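Local coordinates for protein putative hydrolase (Chromobacterium violaceum, PDB 3MCW) that is a putative hydrolase of the isochorismatase family, its substrate and reaction not established, at residues L17-W29 against T68-V82. Numbering follows the deposited sequence.
With EDO (1,2-ethanediol), chain I.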
ATOM      1  N   LEU A  17      12.276   9.354   7.590  1.00  5.47           N
ATOM      2  CA  LEU A  17      11.641  10.574   7.041  1.00  5.84           C
ATOM      3  C   LEU A  17      11.519  10.446   5.537  1.00  6.16           C
ATOM      4  O   LEU A  17      12.530  10.337   4.858  1.00  7.74           O
ATOM      5  CB  LEU A  17      12.454  11.811   7.414  1.00  6.70           C
ATOM      6  CG  LEU A  17      12.493  12.162   8.890  1.00  7.59           C
ATOM      7  CD1 LEU A  17      13.380  13.407   9.122  1.00 10.36           C
ATOM      8  CD2 LEU A  17      11.108  12.355   9.454  1.00 10.31           C
ATOM      9  N   ILE A  18      10.295  10.497   5.028  1.00  5.45           N
ATOM     10  CA  ILE A  18      10.019  10.173   3.633  0.70  5.99           C
ATOM     11  C   ILE A  18       9.743  11.392   2.765  1.00  5.47           C
ATOM     12  O   ILE A  18       8.733  12.083   2.928  1.00  6.16           O
ATOM     13  CB  ILE A  18       8.897   9.131   3.564  0.70  6.54           C
ATOM     14  CG1 ILE A  18       9.345   7.835   4.263  0.70  6.70           C
ATOM     15  CG2 ILE A  18       8.420   8.949   2.089  0.70  7.32           C
ATOM     16  CD1 ILE A  18       8.202   6.833   4.397  0.70  7.58           C
ATOM     17  N   ASP A  19      10.651  11.622   1.836  1.00  6.05           N
ATOM     18  CA  ASP A  19      10.424  12.463   0.679  1.00  6.54           C
ATOM     19  C   ASP A  19      10.067  13.926   0.989  1.00  6.41           C
ATOM     20  O   ASP A  19       9.334  14.565   0.246  1.00  7.20           O
ATOM     21  CB  ASP A  19       9.359  11.865  -0.260  1.00  7.11           C
ATOM     22  CG  ASP A  19       9.730  10.534  -0.849  1.00  7.23           C
ATOM     23  OD1 ASP A  19      10.844  10.041  -0.664  1.00  8.34           O
ATOM     24  OD2 ASP A  19       8.827   9.928  -1.511  1.00  8.57           O
HETATM   25  N   MSE A  20      10.647  14.458   2.051  1.00  7.09           N
HETATM   26  CA  MSE A  20      10.369  15.829   2.500  0.70  7.38           C
HETATM   27  C   MSE A  20      11.240  16.803   1.714  1.00  7.13           C
HETATM   28  O   MSE A  20      12.159  17.408   2.244  1.00  8.33           O
HETATM   29  CB  MSE A  20      10.552  15.947   4.002  0.70  8.14           C
HETATM   30  CG  MSE A  20       9.446  15.240   4.747  0.70  8.65           C
HETATM   31 SE   MSE A  20       7.719  16.130   4.601  0.53  7.89          SE
HETATM   32  CE  MSE A  20       8.274  17.381   6.081  0.70 11.66           C
ATOM     33  N   GLN A  21      10.903  16.927   0.444  1.00  6.99           N
ATOM     34  CA  GLN A  21      11.620  17.675  -0.569  1.00  6.92           C
ATOM     35  C   GLN A  21      10.770  18.857  -1.022  1.00  7.08           C
ATOM     36  O   GLN A  21       9.544  18.873  -0.896  1.00  8.23           O
ATOM     37  CB  GLN A  21      12.011  16.772  -1.731  1.00  7.07           C
ATOM     38  CG  GLN A  21      13.069  15.746  -1.362  1.00  7.65           C
ATOM     39  CD  GLN A  21      13.038  14.539  -2.268  1.00  7.05           C
ATOM     40  OE1 GLN A  21      12.378  13.544  -1.947  1.00  8.27           O
ATOM     41  NE2 GLN A  21      13.729  14.621  -3.416  1.00  7.69           N
ATOM     42  N   GLN A  22      11.449  19.876  -1.537  1.00  7.51           N
ATOM     43  CA  GLN A  22      10.783  21.125  -1.884  1.00  8.32           C
ATOM     44  C   GLN A  22       9.755  20.954  -3.004  1.00  8.34           C
ATOM     45  O   GLN A  22       8.831  21.755  -3.108  1.00  9.08           O
ATOM     46  CB  GLN A  22      11.802  22.203  -2.206  1.00  9.55           C
ATOM     47  CG  GLN A  22      12.654  22.553  -0.969  1.00 10.24           C
ATOM     48  CD  GLN A  22      13.792  23.491  -1.245  1.00 13.74           C
ATOM     49  OE1 GLN A  22      13.677  24.352  -2.071  1.00 17.45           O
ATOM     50  NE2 GLN A  22      14.914  23.293  -0.562  1.00 16.58           N
ATOM     51  N   ALA A  23       9.865  19.881  -3.777  1.00  8.59           N
ATOM     52  CA  ALA A  23       8.902  19.516  -4.816  1.00  9.60           C
ATOM     53  C   ALA A  23       7.480  19.597  -4.350  1.00  8.68           C
ATOM     54  O   ALA A  23       6.599  20.013  -5.117  1.00 10.16           O
ATOM     55  CB  ALA A  23       9.170  18.083  -5.305  1.00 12.44           C
ATOM     56  N   VAL A  24       7.222  19.158  -3.119  1.00  9.22           N
ATOM     57  CA  VAL A  24       5.858  19.030  -2.664  1.00 10.25           C
ATOM     58  C   VAL A  24       5.200  20.350  -2.362  1.00 10.09           C
ATOM     59  O   VAL A  24       3.998  20.362  -2.125  1.00 13.55           O
ATOM     60  CB  VAL A  24       5.715  18.065  -1.503  1.00 12.17           C
ATOM     61  CG1 VAL A  24       6.301  16.669  -1.833  1.00 16.68           C
ATOM     62  CG2 VAL A  24       6.339  18.595  -0.276  1.00 11.80           C
ATOM     63  N   ASP A  25       5.980  21.431  -2.376  1.00  9.18           N
ATOM     64  CA  ASP A  25       5.440  22.783  -2.257  1.00  9.85           C
ATOM     65  C   ASP A  25       4.869  23.305  -3.550  1.00  9.57           C
ATOM     66  O   ASP A  25       4.201  24.341  -3.560  1.00 10.87           O
ATOM     67  CB  ASP A  25       6.516  23.747  -1.737  1.00 10.78           C
ATOM     68  CG  ASP A  25       7.049  23.359  -0.391  1.00 13.34           C
ATOM     69  OD1 ASP A  25       6.308  22.748   0.396  1.00 13.98           O
ATOM     70  OD2 ASP A  25       8.226  23.666  -0.113  1.00 20.26           O
ATOM     71  N   ASP A  26       5.100  22.613  -4.650  1.00  9.49           N
ATOM     72  CA  ASP A  26       4.630  23.104  -5.934  1.00  9.73           C
ATOM     73  C   ASP A  26       3.100  23.163  -5.935  1.00  8.98           C
ATOM     74  O   ASP A  26       2.450  22.199  -5.564  1.00  8.97           O
ATOM     75  CB  ASP A  26       5.121  22.231  -7.085  1.00 11.09           C
ATOM     76  CG  ASP A  26       5.001  22.943  -8.380  1.00 13.67           C
ATOM     77  OD1 ASP A  26       3.921  22.958  -8.933  1.00 17.35           O
ATOM     78  OD2 ASP A  26       5.972  23.616  -8.795  1.00 21.76           O
ATOM     79  N   PRO A  27       2.507  24.292  -6.359  1.00 10.44           N
ATOM     80  CA  PRO A  27       1.049  24.390  -6.313  1.00 10.32           C
ATOM     81  C   PRO A  27       0.363  23.386  -7.200  1.00  9.97           C
ATOM     82  O   PRO A  27      -0.828  23.103  -6.973  1.00 10.58           O
ATOM     83  CB  PRO A  27       0.752  25.830  -6.735  1.00 12.71           C
ATOM     84  CG  PRO A  27       1.990  26.475  -6.879  1.00 14.49           C
ATOM     85  CD  PRO A  27       3.139  25.572  -6.717  1.00 11.10           C
ATOM     86  N   SER A  28       1.070  22.794  -8.162  1.00 10.83           N
ATOM     87  CA  SER A  28       0.564  21.735  -9.060  0.80 12.85           C
ATOM     88  C   SER A  28       0.021  20.521  -8.314  1.00 10.64           C
ATOM     89  O   SER A  28      -0.791  19.763  -8.855  1.00 13.63           O
ATOM     90  CB  SER A  28       1.643  21.264 -10.099  0.80 13.81           C
ATOM     91  OG  SER A  28       2.726  20.537  -9.485  0.80 16.51           O
ATOM     92  N   TRP A  29       0.523  20.270  -7.105  1.00  8.83           N
ATOM     93  CA  TRP A  29       0.032  19.129  -6.341  1.00  8.62           C
ATOM     94  C   TRP A  29      -1.387  19.344  -5.774  1.00  8.35           C
ATOM     95  O   TRP A  29      -2.014  18.392  -5.320  1.00  9.14           O
ATOM     96  CB  TRP A  29       0.971  18.762  -5.185  1.00  8.98           C
ATOM     97  CG  TRP A  29       2.291  18.284  -5.669  1.00  9.56           C
ATOM     98  CD1 TRP A  29       3.465  18.956  -5.621  1.00  9.20           C
ATOM     99  CD2 TRP A  29       2.558  17.052  -6.353  1.00 13.43           C
ATOM    100  NE1 TRP A  29       4.471  18.208  -6.195  1.00 10.73           N
ATOM    101  CE2 TRP A  29       3.941  17.028  -6.637  1.00 13.52           C
ATOM    102  CE3 TRP A  29       1.772  15.943  -6.714  1.00 18.90           C
ATOM    103  CZ2 TRP A  29       4.554  15.956  -7.292  1.00 19.85           C
ATOM    104  CZ3 TRP A  29       2.383  14.882  -7.373  1.00 24.85           C
ATOM    105  CH2 TRP A  29       3.765  14.899  -7.652  1.00 23.59           C
ATOM    106  N   THR A  68       8.530  17.401 -10.529  1.00 17.12           N
ATOM    107  CA  THR A  68       9.014  18.314  -9.497  1.00 16.24           C
ATOM    108  C   THR A  68      10.153  17.694  -8.666  1.00 14.36           C
ATOM    109  O   THR A  68      10.845  18.415  -7.970  1.00 15.78           O
ATOM    110  CB  THR A  68       7.856  18.837  -8.587  1.00 17.34           C
ATOM    111  OG1 THR A  68       7.205  17.721  -7.960  1.00 17.00           O
ATOM    112  CG2 THR A  68       6.824  19.681  -9.371  1.00 20.96           C
ATOM    113  N   TYR A  69      10.305  16.361  -8.697  1.00 17.20           N
ATOM    114  CA  TYR A  69      11.417  15.644  -8.021  1.00 17.17           C
ATOM    115  C   TYR A  69      12.552  15.306  -8.960  1.00 19.48           C
ATOM    116  O   TYR A  69      13.393  14.452  -8.634  1.00 26.46           O
ATOM    117  CB  TYR A  69      10.961  14.296  -7.557  1.00 17.33           C
ATOM    118  CG  TYR A  69       9.971  14.344  -6.506  1.00 16.65           C
ATOM    119  CD1 TYR A  69      10.330  14.433  -5.155  1.00 13.95           C
ATOM    120  CD2 TYR A  69       8.645  14.327  -6.852  1.00 19.29           C
ATOM    121  CE1 TYR A  69       9.366  14.432  -4.182  1.00 17.27           C
ATOM    122  CE2 TYR A  69       7.701  14.333  -5.919  1.00 23.89           C
ATOM    123  CZ  TYR A  69       8.031  14.434  -4.599  1.00 22.28           C
ATOM    124  OH  TYR A  69       7.015  14.413  -3.706  1.00 29.69           O
ATOM    125  N   ARG A  70      12.566  15.900 -10.142  1.00 21.79           N
ATOM    126  CA  ARG A  70      13.653  15.652 -11.069  1.00 25.13           C
ATOM    127  C   ARG A  70      14.954  16.148 -10.450  1.00 28.49           C
ATOM    128  O   ARG A  70      15.023  17.302  -9.990  1.00 22.30           O
ATOM    129  CB  ARG A  70      13.380  16.325 -12.447  1.00 27.63           C
ATOM    130  N   PRO A  71      15.977  15.267 -10.373  1.00 27.94           N
ATOM    131  CA  PRO A  71      17.248  15.681  -9.800  1.00 30.58           C
ATOM    132  C   PRO A  71      17.850  16.906 -10.487  1.00 27.70           C
ATOM    133  O   PRO A  71      17.473  17.245 -11.612  1.00 37.98           O
ATOM    134  CB  PRO A  71      18.146  14.449  -9.995  1.00 29.64           C
ATOM    135  CG  PRO A  71      17.208  13.298  -9.997  1.00 29.08           C
ATOM    136  CD  PRO A  71      15.987  13.835 -10.713  1.00 30.60           C
ATOM    137  N   GLY A  72      18.753  17.582  -9.786  1.00 33.52           N
ATOM    138  CA  GLY A  72      19.373  18.798 -10.296  1.00 31.51           C
ATOM    139  C   GLY A  72      18.480  19.994 -10.599  1.00 30.28           C
ATOM    140  O   GLY A  72      18.797  20.760 -11.465  1.00 37.67           O
ATOM    141  N   GLN A  73      17.345  20.155  -9.921  1.00 31.17           N
ATOM    142  CA  GLN A  73      16.613  21.456  -9.902  1.00 26.76           C
ATOM    143  C   GLN A  73      16.022  21.589  -8.486  1.00 19.43           C
ATOM    144  O   GLN A  73      16.055  20.636  -7.747  1.00 17.42           O
ATOM    145  CB  GLN A  73      15.522  21.543 -10.991  1.00 27.77           C
ATOM    146  CG  GLN A  73      14.479  20.413 -11.006  1.00 27.05           C
ATOM    147  CD  GLN A  73      13.413  20.478  -9.882  1.00 23.55           C
ATOM    148  OE1 GLN A  73      12.822  21.533  -9.567  1.00 22.50           O
ATOM    149  NE2 GLN A  73      13.133  19.330  -9.320  1.00 19.15           N
ATOM    150  N   PRO A  74      15.557  22.777  -8.064  1.00 22.10           N
ATOM    151  CA  PRO A  74      15.282  23.043  -6.628  1.00 21.05           C
ATOM    152  C   PRO A  74      14.263  22.128  -5.935  1.00 15.81           C
ATOM    153  O   PRO A  74      14.352  21.871  -4.735  1.00 17.62           O
ATOM    154  CB  PRO A  74      14.758  24.473  -6.638  1.00 25.76           C
ATOM    155  CG  PRO A  74      15.414  25.065  -7.782  1.00 27.65           C
ATOM    156  CD  PRO A  74      15.515  24.024  -8.846  1.00 25.71           C
ATOM    157  N   GLY A  75      13.287  21.653  -6.676  1.00 14.43           N
ATOM    158  CA  GLY A  75      12.289  20.790  -6.080  1.00 11.52           C
ATOM    159  C   GLY A  75      12.893  19.516  -5.525  1.00  9.36           C
ATOM    160  O   GLY A  75      12.353  18.901  -4.620  1.00  9.42           O
ATOM    161  N   HIS A  76      14.030  19.089  -6.057  1.00  8.71           N
ATOM    162  CA  HIS A  76      14.651  17.857  -5.612  1.00  8.56           C
ATOM    163  C   HIS A  76      15.310  17.986  -4.241  1.00  7.70           C
ATOM    164  O   HIS A  76      15.493  17.007  -3.550  1.00  8.18           O
ATOM    165  CB  HIS A  76      15.663  17.362  -6.655  1.00  9.50           C
ATOM    166  CG  HIS A  76      16.225  16.024  -6.324  1.00  8.88           C
ATOM    167  ND1 HIS A  76      17.500  15.856  -5.834  1.00 10.64           N
ATOM    168  CD2 HIS A  76      15.644  14.798  -6.313  1.00 10.00           C
ATOM    169  CE1 HIS A  76      17.700  14.572  -5.595  1.00 11.03           C
ATOM    170  NE2 HIS A  76      16.593  13.906  -5.887  1.00 10.13           N
ATOM    171  N   ALA A  77      15.693  19.196  -3.854  1.00  8.89           N
ATOM    172  CA  ALA A  77      16.374  19.418  -2.573  1.00  8.85           C
ATOM    173  C   ALA A  77      15.472  19.120  -1.396  1.00  7.65           C
ATOM    174  O   ALA A  77      14.274  19.343  -1.455  1.00  8.16           O
ATOM    175  CB  ALA A  77      16.861  20.872  -2.481  1.00 11.09           C
ATOM    176  N   PHE A  78      16.054  18.637  -0.301  1.00  8.32           N
ATOM    177  CA  PHE A  78      15.297  18.517   0.939  1.00  8.10           C
ATOM    178  C   PHE A  78      14.799  19.879   1.409  1.00  8.82           C
ATOM    179  O   PHE A  78      15.465  20.916   1.197  1.00  9.28           O
ATOM    180  CB  PHE A  78      16.123  17.838   2.022  1.00  8.28           C
ATOM    181  CG  PHE A  78      16.225  16.350   1.845  1.00  8.35           C
ATOM    182  CD1 PHE A  78      15.176  15.522   2.171  1.00  8.94           C
ATOM    183  CD2 PHE A  78      17.384  15.754   1.358  1.00  9.32           C
ATOM    184  CE1 PHE A  78      15.264  14.148   2.022  1.00  9.77           C
ATOM    185  CE2 PHE A  78      17.456  14.389   1.208  1.00  9.86           C
ATOM    186  CZ  PHE A  78      16.398  13.587   1.536  1.00  9.37           C
ATOM    187  N   LYS A  79      13.645  19.872   2.069  1.00  8.33           N
ATOM    188  CA  LYS A  79      13.135  21.048   2.757  1.00  9.29           C
ATOM    189  C   LYS A  79      14.138  21.424   3.855  1.00  9.65           C
ATOM    190  O   LYS A  79      14.692  20.553   4.543  1.00  8.99           O
ATOM    191  CB  LYS A  79      11.762  20.741   3.377  1.00  9.84           C
ATOM    192  CG  LYS A  79      10.672  20.619   2.350  1.00 10.23           C
ATOM    193  CD  LYS A  79       9.420  19.962   2.972  1.00 12.25           C
ATOM    194  CE  LYS A  79       8.181  20.368   2.228  1.00 13.26           C
ATOM    195  NZ  LYS A  79       7.727  21.768   2.579  1.00 12.80           N
ATOM    196  N   PRO A  80      14.373  22.724   4.046  1.00 11.39           N
ATOM    197  CA  PRO A  80      15.381  23.140   5.002  1.00 12.82           C
ATOM    198  C   PRO A  80      15.083  22.675   6.436  1.00 12.56           C
ATOM    199  O   PRO A  80      16.043  22.391   7.156  1.00 13.61           O
ATOM    200  CB  PRO A  80      15.371  24.667   4.891  1.00 16.05           C
ATOM    201  CG  PRO A  80      14.114  24.995   4.179  1.00 17.83           C
ATOM    202  CD  PRO A  80      13.725  23.855   3.361  1.00 14.02           C
ATOM    203  N   GLU A  81      13.796  22.510   6.791  1.00 13.65           N
ATOM    204  CA  GLU A  81      13.387  22.098   8.126  1.00 14.63           C
ATOM    205  C   GLU A  81      13.954  20.746   8.497  1.00 12.95           C
ATOM    206  O   GLU A  81      14.086  20.425   9.674  1.00 15.36           O
ATOM    207  CB  GLU A  81      11.855  22.033   8.266  1.00 15.96           C
ATOM    208  CG  GLU A  81      11.142  23.347   8.208  1.00 17.84           C
ATOM    209  CD  GLU A  81      10.671  23.718   6.821  1.00 18.32           C
ATOM    210  OE1 GLU A  81      11.204  23.213   5.821  1.00 18.68           O
ATOM    211  OE2 GLU A  81       9.762  24.557   6.750  1.00 24.88           O
ATOM    212  N   VAL A  82      14.183  19.911   7.481  1.00 10.04           N
ATOM    213  CA  VAL A  82      14.591  18.526   7.689  1.00 10.44           C
ATOM    214  C   VAL A  82      15.774  18.146   6.793  1.00  8.59           C
ATOM    215  O   VAL A  82      15.965  16.994   6.437  1.00 11.14           O
ATOM    216  CB  VAL A  82      13.413  17.555   7.491  1.00 11.62           C
ATOM    217  CG1 VAL A  82      12.390  17.737   8.653  1.00 13.99           C
ATOM    218  CG2 VAL A  82      12.750  17.727   6.113  1.00 12.24           C
TER
HETATM  219  C1  EDO I 204       3.610  14.045  -3.596  1.00 24.08           C
HETATM  220  O1  EDO I 204       4.536  14.177  -4.679  1.00 32.99           O
HETATM  221  C2  EDO I 204       2.368  13.346  -4.077  1.00 22.38           C
HETATM  222  O2  EDO I 204       2.464  11.952  -3.882  1.00 20.76           O
HETATM  223  O   HOH W   1       6.753  11.612  -1.806  0.50  8.65           O
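Q21 and F78 form a single beta bridge: K79 N donates to M20 O almost straight (176°), Q22 N meets A77 O at 2.9 Å, and beyond it A23 N reaches a lone pair of G75 O at 2.8 Å. Two glutamine side-chain amides add bonds to the same backbone. Q21 NE2 donates to H76 O at 3.0 Å, while Q21 OE1 accepts from H60 N; Q22 NE2 bonds F78 O from above the carbonyl plane. A23 CB sits over the centre of the Y69 ring, 3.7 Å from its centroid, a CH-pi contact. Segment 17-29 runs on from strand 14-18, in the parallel sheet of the isochorismatase fold, and lies against the long loop after strand 55-60. D19 salt-bridges K93 and takes a water at OD2, consistent with the Asp-Lys pair of this family's active sites. Y69 OH hydrogen-bonds O1 of an ethanediol, and that oxygen also sits over the rim of one face of the W29 indole; T68 OG1 is at its edge. Extended beyond CG through chi3, then bent at chi4 (-77°), K79 brings NZ to the syn lone pair of D25 OD1 at 2.8 Å, and E38 is its second carboxylate. V82 CG2 packs on M20 CB at 3.5 Å.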